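Local coordinates for protein response regulator (Caulobacter vibrioides, PDB 3N0R) that probably relays phosphorylation of its receiver domain to a sigma-like domain that controls an anti-sigma factor in the stress response, at residues Val163-Asp168 with His185-Ile190. The protein carries 1 engineered substitution. Residues are numbered along the deposited sequence; the frame is centred on the assembly and turned at random.
Sequences VLIIED and HDVTDI
Val163 fixes the register of two parallel strands with both backbone polar groups: its N donates to Asp186 O at 2.8 Å, and its O receives Thr188 N at 2.9 Å. The next bond, Ile165 N to Asp189 O, is nearly linear (177° at the hydrogen, 3.1 Å). Regular parallel pairing would use the carbonyl of Thr188 here, so strand 186-190 carries one extra residue, a beta bulge at Thr188-Asp189, where Thr188 has a near-helical psi of -19°. Within the bulge, Asp189 OD1 accepts Ile190 N at 2.8 Å, in a bent bond from above the carboxylate plane.

Apolar contacts gather on the face of Val163, Ile165, Val187 and Ile190. Ile165 divides its branches: CG1, set beside the backbone N (chi1 -64°), carries CD1 back to Val187 CG1 at 4.0 Å, while CG2 lies alongside Ile190 CG2 at 4.1 Å. Val163 CG2 rests on His185 CB, and His185 ND1 is hydrogen-bonded to Thr161 N. On the other face, Leu164 CD1 reaches Asp189 CB at 3.9 Å, under helix 194-203.

Backbone bonds thus set the alignment, and branched side chains pack one face against helix 170-182, the crossover of a beta-alpha-beta unit. They join the edge strand 186-191 to the strand leading into Glu167, whose OE1 is hydrogen-bonded to Glu169 N while OE2 lies close to the like-charged Asp212, predicted to be the phosphorylated residue of the receiver domain.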
loop_
_atom_site.group_PDB
_atom_site.type_symbol
_atom_site.label_atom_id
_atom_site.label_comp_id
_atom_site.label_asym_id
_atom_site.label_seq_id
_atom_site.Cartn_x
_atom_site.Cartn_y
_atom_site.Cartn_z
ATOM N N VAL A 163 -17.393 3.745 7.052
ATOM C CA VAL A 163 -16.869 2.909 5.984
ATOM C C VAL A 163 -17.982 2.187 5.247
ATOM O O VAL A 163 -18.842 1.551 5.869
ATOM C CB VAL A 163 -15.879 1.873 6.552
ATOM C CG1 VAL A 163 -15.282 1.044 5.436
ATOM C CG2 VAL A 163 -14.787 2.582 7.349
ATOM N N LEU A 164 -17.956 2.279 3.918
ATOM C CA LEU A 164 -18.840 1.494 3.053
ATOM C C LEU A 164 -18.039 0.353 2.439
ATOM O O LEU A 164 -16.930 0.566 1.929
ATOM C CB LEU A 164 -19.398 2.380 1.934
ATOM C CG LEU A 164 -20.161 1.660 0.821
ATOM C CD1 LEU A 164 -21.429 1.002 1.366
ATOM C CD2 LEU A 164 -20.520 2.639 -0.285
ATOM N N ILE A 165 -18.592 -0.854 2.506
ATOM C CA ILE A 165 -17.981 -2.013 1.866
ATOM C C ILE A 165 -18.832 -2.405 0.662
ATOM O O ILE A 165 -20.055 -2.468 0.770
ATOM C CB ILE A 165 -17.888 -3.196 2.862
ATOM C CG1 ILE A 165 -16.960 -2.838 4.027
ATOM C CG2 ILE A 165 -17.427 -4.475 2.150
ATOM C CD1 ILE A 165 -17.124 -3.712 5.227
ATOM N N ILE A 166 -18.189 -2.649 -0.480
ATOM C CA ILE A 166 -18.881 -3.145 -1.670
ATOM C C ILE A 166 -18.294 -4.510 -2.024
ATOM O O ILE A 166 -17.184 -4.615 -2.550
ATOM C CB ILE A 166 -18.788 -2.170 -2.872
ATOM C CG1 ILE A 166 -19.144 -0.733 -2.453
ATOM C CG2 ILE A 166 -19.681 -2.652 -4.011
ATOM C CD1 ILE A 166 -18.845 0.321 -3.512
ATOM N N GLU A 167 -19.035 -5.554 -1.681
ATOM C CA GLU A 167 -18.549 -6.919 -1.779
ATOM C C GLU A 167 -19.753 -7.836 -1.788
ATOM O O GLU A 167 -20.624 -7.726 -0.925
ATOM C CB GLU A 167 -17.655 -7.242 -0.575
ATOM C CG GLU A 167 -17.148 -8.671 -0.546
ATOM C CD GLU A 167 -16.332 -9.014 -1.767
ATOM O OE1 GLU A 167 -16.768 -9.870 -2.562
ATOM O OE2 GLU A 167 -15.251 -8.415 -1.935
ATOM N N ASP A 168 -19.808 -8.749 -2.751
ATOM C CA ASP A 168 -20.945 -9.665 -2.843
ATOM C C ASP A 168 -20.656 -11.075 -2.328
ATOM O O ASP A 168 -21.581 -11.837 -2.077
ATOM C CB ASP A 168 -21.538 -9.702 -4.261
ATOM C CG ASP A 168 -20.540 -10.133 -5.309
ATOM O OD1 ASP A 168 -19.324 -10.147 -5.035
ATOM O OD2 ASP A 168 -20.987 -10.446 -6.431
ATOM N N HIS A 185 -13.444 1.534 13.368
ATOM C CA HIS A 185 -14.245 2.286 12.409
ATOM C C HIS A 185 -15.692 1.816 12.398
ATOM O O HIS A 185 -16.019 0.755 12.927
ATOM C CB HIS A 185 -13.626 2.208 11.014
ATOM C CG HIS A 185 -12.268 2.829 10.942
ATOM N ND1 HIS A 185 -12.059 4.167 11.191
ATOM C CD2 HIS A 185 -11.051 2.296 10.680
ATOM C CE1 HIS A 185 -10.768 4.432 11.085
ATOM N NE2 HIS A 185 -10.135 3.315 10.767
ATOM N N ASP A 186 -16.555 2.612 11.778
ATOM C CA ASP A 186 -17.993 2.362 11.771
ATOM C C ASP A 186 -18.431 1.955 10.375
ATOM O O ASP A 186 -18.448 2.778 9.467
ATOM C CB ASP A 186 -18.705 3.657 12.187
ATOM C CG ASP A 186 -20.214 3.541 12.190
ATOM O OD1 ASP A 186 -20.746 2.418 12.312
ATOM O OD2 ASP A 186 -20.874 4.601 12.093
ATOM N N VAL A 187 -18.780 0.691 10.198
ATOM C CA VAL A 187 -19.280 0.224 8.914
ATOM C C VAL A 187 -20.729 0.636 8.783
ATOM O O VAL A 187 -21.570 0.199 9.555
ATOM C CB VAL A 187 -19.138 -1.303 8.764
ATOM C CG1 VAL A 187 -19.817 -1.798 7.483
ATOM C CG2 VAL A 187 -17.659 -1.674 8.758
ATOM N N THR A 188 -21.019 1.492 7.815
ATOM C CA THR A 188 -22.375 1.998 7.677
ATOM C C THR A 188 -23.232 1.202 6.693
ATOM O O THR A 188 -24.446 1.295 6.740
ATOM C CB THR A 188 -22.376 3.460 7.279
ATOM O OG1 THR A 188 -21.637 3.602 6.065
ATOM C CG2 THR A 188 -21.742 4.318 8.381
ATOM N N ASP A 189 -22.608 0.434 5.800
ATOM C CA ASP A 189 -23.358 -0.497 4.960
ATOM C C ASP A 189 -22.400 -1.440 4.250
ATOM O O ASP A 189 -21.193 -1.184 4.166
ATOM C CB ASP A 189 -24.240 0.235 3.933
ATOM C CG ASP A 189 -25.516 -0.539 3.574
ATOM O OD1 ASP A 189 -25.671 -1.721 3.942
ATOM O OD2 ASP A 189 -26.391 0.058 2.912
ATOM N N ILE A 190 -22.964 -2.546 3.774
ATOM C CA ILE A 190 -22.278 -3.498 2.916
ATOM C C ILE A 190 -23.188 -3.720 1.722
ATOM O O ILE A 190 -24.293 -4.248 1.862
ATOM C CB ILE A 190 -22.001 -4.843 3.613
ATOM C CG1 ILE A 190 -21.212 -4.632 4.913
ATOM C CG2 ILE A 190 -21.289 -5.791 2.646
ATOM C CD1 ILE A 190 -20.935 -5.910 5.664
#